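PDB 3R5G: CyaB from Pseudomonas aeruginosa, which probably makes cyclic AMP from ATP, as an adenylyl cyclase whose catalytic domain is the part in this structure. Local coordinates for residues A80-S83 and M84-M88; D34-N37 and N38-E42. All coordinates share one frame; numbering follows the deposited sequence.

Interactions 1 and 2 each lie within one long helix, A80-M88 in 74-100 and D34-E42 in 29-50, span about two and a half turns and are held by the same i to i+4 backbone ladder. Their centres lie 18 Å apart and they do not touch, yet residues of each pack on the other's helix, M88 on M43 and Y39 on M92. Place in the fold sets the chemistry. Interaction 1 is buried and almost wholly apolar, its serine turned back onto its own helix. Interaction 2 is partly buried: L35 and Y39 pack inside their own chain, L40 on the second subunit and L36 on both, while N37 and N41 hydrogen-bond to that subunit.

Interaction 1: residues A80-S83 and M84-M88; sequences AAVS and MGIAM
M84 N bonds to A80 O at 2.8 Å, the first of four i to i+4 bonds between the segments. G85 N to A81 O, I86 N to V82 O and A87 N to S83 O follow in the regular pattern of an alpha-helix, the last at 2.9 Å. The packing is tightest around the carbonyl oxygens: M84 CB lies 3.2 Å from A80 O and A87 CB 3.4 Å from S83 O. With CG placed opposite the backbone N (chi1 176°), the M84 chain runs out from the helix and then bends at chi3, 70°, which swings the methyl CE back to 3.8 Å from A81 O. The V82 and I86 side chains meet more loosely, the branch tip CG1 of V82 standing 4.4 Å from CD1 of I86, one turn on. I86 is nearer to backbone than to that valine, for its CG1 comes within 3.5 Å of V82 O. S83 sends its hydroxyl back along the helix to V79 O, a bond that satisfies a polar group in a buried setting. A87 alone among the touching residues is partly exposed. Helix 74-100 packs with helix 29-50 against the central sheet of the nucleotide cyclase catalytic domain: M84 meets V64 and F66 of strand 61-66 and F13 of strand 6-18, Y50 lies against S83, M84 and A87, and V82 and I86 face loops at I168 and D192.

Interaction 2: residues D34-N37 and N38-E42; sequences DLLN and NYLNE
Helix 29-50 of the cyclase catalytic domain carries this contact, in which L36 and L40 meet one turn apart. L40 CD1 lies 3.8 Å from CG of L36, and the two side chains cross at a slant. The leucines leave the backbone differently: L36 CG stands opposite its own N (chi1 176°), whereas L40 CG lies beside its N (chi1 -69°), a placement that brings it over the preceding turn, 3.3 Å from L36 O. The same carbonyl accepts the backbone N of L40 at 2.8 Å and sits at the edge of the Y39 ring, near its plane. N38 N to D34 O, Y39 N to L35 O and N41 N to N37 O complete the i to i+4 series. Class III nucleotide cyclases work as dimers with active sites at the subunit interface, and one face of this helix meets the second subunit, consistent with such a pairing. There N37 uses both ends of its amide, OD1 taking G125 N and ND2 giving to N123 O of the second subunit, which should fix the rotation of the group. N41 OD1 accepts D127 N of that subunit, while N41 CB rests 3.2 Å from N37 O within the helix. L36 packs on F124 and L40 on G125, both of the second subunit; Y39 instead points into its own domain, against M92 of helix 74-100 and S15 and I17 of strand 6-18.

Interaction 1: residues A80-S83 and M84-M88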
ATOM      1  N   ALA A  80       8.601  19.904   9.329  1.00  9.38           N
ATOM      2  CA  ALA A  80       7.796  20.143   8.154  1.00  9.76           C
ATOM      3  C   ALA A  80       6.733  19.046   7.875  1.00  8.46           C
ATOM      4  O   ALA A  80       5.529  19.335   7.585  1.00  9.15           O
ATOM      5  CB  ALA A  80       8.740  20.300   6.916  1.00 10.89           C
ATOM      6  N   ALA A  81       7.158  17.758   8.089  1.00  7.17           N
ATOM      7  CA  ALA A  81       6.244  16.668   7.808  1.00  8.30           C
ATOM      8  C   ALA A  81       5.080  16.769   8.826  1.00  8.55           C
ATOM      9  O   ALA A  81       3.966  16.548   8.454  1.00  7.88           O
ATOM     10  CB  ALA A  81       6.962  15.328   8.043  1.00  8.50           C
ATOM     11  N   VAL A  82       5.378  16.926  10.100  1.00  7.62           N
ATOM     12  CA  VAL A  82       4.244  16.926  11.090  1.00  7.56           C
ATOM     13  C   VAL A  82       3.371  18.147  10.916  1.00  7.92           C
ATOM     14  O   VAL A  82       2.139  18.046  11.096  1.00  9.03           O
ATOM     15  CB  VAL A  82       4.872  16.818  12.457  1.00  7.77           C
ATOM     16  CG1 VAL A  82       3.814  16.810  13.630  1.00 10.46           C
ATOM     17  CG2 VAL A  82       5.565  15.443  12.573  1.00  9.53           C
ATOM     18  N   SER A  83       3.978  19.305  10.620  1.00  8.74           N
ATOM     19  CA  SER A  83       3.211  20.538  10.390  1.00  8.90           C
ATOM     20  C   SER A  83       2.341  20.357   9.192  1.00  8.76           C
ATOM     21  O   SER A  83       1.186  20.832   9.195  1.00  9.22           O
ATOM     22  CB  SER A  83       4.166  21.764  10.234  1.00  9.58           C
ATOM     23  OG  SER A  83       4.945  21.906  11.417  1.00 10.42           O
ATOM     24  N   MET A  84       2.808  19.667   8.125  1.00  8.74           N
ATOM     25  CA  MET A  84       1.970  19.351   6.990  1.00  9.10           C
ATOM     26  C   MET A  84       0.766  18.520   7.436  1.00  9.56           C
ATOM     27  O   MET A  84      -0.396  18.798   7.060  1.00  9.40           O
ATOM     28  CB  MET A  84       2.866  18.644   5.996  1.00  7.80           C
ATOM     29  CG  MET A  84       2.083  18.174   4.795  1.00 11.57           C
ATOM     30  SD  MET A  84       2.865  16.940   3.762  1.00 10.56           S
ATOM     31  CE  MET A  84       2.729  15.563   4.972  1.00 10.16           C
ATOM     32  N   GLY A  85       1.029  17.530   8.287  1.00  8.14           N
ATOM     33  CA  GLY A  85      -0.113  16.721   8.756  1.00  8.63           C
ATOM     34  C   GLY A  85      -1.123  17.519   9.562  1.00  6.63           C
ATOM     35  O   GLY A  85      -2.327  17.319   9.346  1.00  8.67           O
ATOM     36  N   ILE A  86      -0.642  18.429  10.425  1.00  7.40           N
ATOM     37  CA  ILE A  86      -1.531  19.308  11.183  1.00  7.78           C
ATOM     38  C   ILE A  86      -2.428  20.110  10.222  1.00  8.92           C
ATOM     39  O   ILE A  86      -3.657  20.228  10.390  1.00  9.23           O
ATOM     40  CB  ILE A  86      -0.796  20.189  12.115  1.00  8.38           C
ATOM     41  CG1 ILE A  86      -0.230  19.347  13.304  1.00  9.40           C
ATOM     42  CG2 ILE A  86      -1.673  21.391  12.603  1.00 10.25           C
ATOM     43  CD1 ILE A  86       0.871  20.079  14.097  1.00  9.85           C
ATOM     44  N   ALA A  87      -1.743  20.648   9.179  1.00  9.59           N
ATOM     45  CA  ALA A  87      -2.451  21.403   8.216  1.00 10.48           C
ATOM     46  C   ALA A  87      -3.459  20.629   7.419  1.00  9.97           C
ATOM     47  O   ALA A  87      -4.551  21.145   7.063  1.00 11.22           O
ATOM     48  CB  ALA A  87      -1.392  22.078   7.274  1.00  9.37           C
ATOM     49  N   MET A  88      -3.167  19.378   7.028  1.00  9.60           N
ATOM     50  CA  MET A  88      -4.091  18.535   6.326  1.00  9.86           C
ATOM     51  C   MET A  88      -5.285  18.227   7.199  1.00 10.25           C
ATOM     52  O   MET A  88      -6.404  18.201   6.677  1.00 11.99           O
ATOM     53  CB  MET A  88      -3.395  17.239   5.893  1.00 10.03           C
ATOM     54  CG  MET A  88      -2.327  17.466   4.804  1.00 11.34           C
ATOM     55  SD  MET A  88      -1.457  15.920   4.503  1.00 11.39           S
ATOM     56  CE  MET A  88      -0.721  16.300   2.900  1.00 13.69           C
TER

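Interaction 2: residues D34-N37 and N38-E42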
ATOM      1  N   ASP A  34     -14.884  12.360  -8.427  1.00 21.91           N
ATOM      2  CA  ASP A  34     -14.655  13.759  -8.157  1.00 22.63           C
ATOM      3  C   ASP A  34     -14.252  14.011  -6.665  1.00 20.28           C
ATOM      4  O   ASP A  34     -13.376  14.854  -6.444  1.00 23.09           O
ATOM      5  CB  ASP A  34     -15.947  14.551  -8.483  1.00 23.81           C
ATOM      6  CG  ASP A  34     -16.201  14.682  -9.949  1.00 30.19           C
ATOM      7  OD1 ASP A  34     -15.233  14.667 -10.754  1.00 34.96           O
ATOM      8  OD2 ASP A  34     -17.402  14.890 -10.290  1.00 37.02           O
ATOM      9  N   LEU A  35     -14.887  13.346  -5.730  1.00 20.59           N
ATOM     10  CA  LEU A  35     -14.567  13.500  -4.299  1.00 19.61           C
ATOM     11  C   LEU A  35     -13.144  13.001  -4.007  1.00 19.61           C
ATOM     12  O   LEU A  35     -12.395  13.740  -3.399  1.00 18.91           O
ATOM     13  CB  LEU A  35     -15.575  12.784  -3.475  1.00 21.21           C
ATOM     14  CG  LEU A  35     -15.243  12.894  -1.955  1.00 23.90           C
ATOM     15  CD1 LEU A  35     -16.512  12.985  -1.343  1.00 22.53           C
ATOM     16  CD2 LEU A  35     -14.465  11.693  -1.369  1.00 29.95           C
ATOM     17  N   LEU A  36     -12.802  11.791  -4.469  1.00 18.43           N
ATOM     18  CA  LEU A  36     -11.389  11.350  -4.248  1.00 14.69           C
ATOM     19  C   LEU A  36     -10.393  12.301  -4.936  1.00 15.72           C
ATOM     20  O   LEU A  36      -9.288  12.621  -4.384  1.00 16.39           O
ATOM     21  CB  LEU A  36     -11.179   9.912  -4.746  1.00 15.67           C
ATOM     22  CG  LEU A  36      -9.771   9.307  -4.688  1.00 19.96           C
ATOM     23  CD1 LEU A  36      -9.283   9.354  -3.188  1.00 20.29           C
ATOM     24  CD2 LEU A  36      -9.829   7.830  -5.157  1.00 20.78           C
ATOM     25  N   ASN A  37     -10.578  12.687  -6.239  1.00 15.36           N
ATOM     26  CA  ASN A  37      -9.611  13.481  -6.902  1.00 18.03           C
ATOM     27  C   ASN A  37      -9.464  14.899  -6.281  1.00 14.88           C
ATOM     28  O   ASN A  37      -8.350  15.423  -6.273  1.00 17.95           O
ATOM     29  CB  ASN A  37      -9.896  13.534  -8.446  1.00 18.38           C
ATOM     30  CG  ASN A  37      -9.700  12.183  -9.116  1.00 23.15           C
ATOM     31  OD1 ASN A  37      -9.244  11.268  -8.505  1.00 21.79           O
ATOM     32  ND2 ASN A  37     -10.180  12.026 -10.351  1.00 26.79           N
ATOM     33  N   ASN A  38     -10.599  15.459  -5.838  1.00 17.52           N
ATOM     34  CA  ASN A  38     -10.578  16.759  -5.143  1.00 18.24           C
ATOM     35  C   ASN A  38      -9.699  16.657  -3.886  1.00 16.10           C
ATOM     36  O   ASN A  38      -8.813  17.486  -3.711  1.00 17.86           O
ATOM     37  CB  ASN A  38     -11.983  17.182  -4.793  1.00 20.21           C
ATOM     38  CG  ASN A  38     -12.037  18.509  -3.999  1.00 23.67           C
ATOM     39  OD1 ASN A  38     -11.367  19.479  -4.342  1.00 32.73           O
ATOM     40  ND2 ASN A  38     -12.916  18.557  -3.033  1.00 29.96           N
ATOM     41  N   TYR A  39      -9.963  15.614  -3.138  1.00 16.31           N
ATOM     42  CA  TYR A  39      -9.159  15.327  -1.917  1.00 15.27           C
ATOM     43  C   TYR A  39      -7.697  15.158  -2.224  1.00 15.90           C
ATOM     44  O   TYR A  39      -6.851  15.801  -1.637  1.00 15.78           O
ATOM     45  CB  TYR A  39      -9.701  14.076  -1.230  1.00 15.09           C
ATOM     46  CG  TYR A  39      -8.790  13.645  -0.094  1.00 14.56           C
ATOM     47  CD1 TYR A  39      -8.792  14.316   1.178  1.00 17.39           C
ATOM     48  CD2 TYR A  39      -7.918  12.555  -0.262  1.00 14.27           C
ATOM     49  CE1 TYR A  39      -7.882  13.949   2.205  1.00 17.08           C
ATOM     50  CE2 TYR A  39      -7.041  12.148   0.772  1.00 13.14           C
ATOM     51  CZ  TYR A  39      -7.016  12.883   1.989  1.00 17.04           C
ATOM     52  OH  TYR A  39      -6.189  12.564   3.039  1.00 16.79           O
ATOM     53  N   LEU A  40      -7.360  14.294  -3.204  1.00 14.13           N
ATOM     54  CA  LEU A  40      -5.972  14.074  -3.499  1.00 14.77           C
ATOM     55  C   LEU A  40      -5.289  15.352  -4.049  1.00 14.17           C
ATOM     56  O   LEU A  40      -4.147  15.627  -3.789  1.00 14.41           O
ATOM     57  CB  LEU A  40      -5.841  12.892  -4.491  1.00 13.03           C
ATOM     58  CG  LEU A  40      -6.206  11.540  -3.905  1.00 13.47           C
ATOM     59  CD1 LEU A  40      -6.225  10.474  -5.052  1.00 14.48           C
ATOM     60  CD2 LEU A  40      -5.309  11.065  -2.721  1.00 13.73           C
ATOM     61  N   ASN A  41      -6.032  16.154  -4.843  1.00 14.15           N
ATOM     62  CA  ASN A  41      -5.463  17.381  -5.375  1.00 16.38           C
ATOM     63  C   ASN A  41      -5.194  18.386  -4.218  1.00 13.74           C
ATOM     64  O   ASN A  41      -4.139  18.963  -4.172  1.00 16.05           O
ATOM     65  CB  ASN A  41      -6.462  18.028  -6.357  1.00 16.86           C
ATOM     66  CG  ASN A  41      -5.778  18.975  -7.291  1.00 21.55           C
ATOM     67  OD1 ASN A  41      -4.765  18.671  -7.918  1.00 22.03           O
ATOM     68  ND2 ASN A  41      -6.265  20.213  -7.284  1.00 25.59           N
ATOM     69  N   GLU A  42      -6.155  18.431  -3.279  1.00 14.96           N
ATOM     70  CA  GLU A  42      -5.969  19.376  -2.120  1.00 15.82           C
ATOM     71  C   GLU A  42      -4.839  18.938  -1.240  1.00 14.83           C
ATOM     72  O   GLU A  42      -4.004  19.743  -0.872  1.00 16.26           O
ATOM     73  CB  GLU A  42      -7.199  19.528  -1.255  1.00 15.72           C
ATOM     74  CG  GLU A  42      -8.377  20.230  -2.013  1.00 19.99           C
ATOM     75  CD  GLU A  42      -8.016  21.685  -2.314  1.00 28.36           C
ATOM     76  OE1 GLU A  42      -7.820  22.452  -1.349  1.00 26.10           O
ATOM     77  OE2 GLU A  42      -7.845  22.064  -3.503  1.00 31.45           O
TER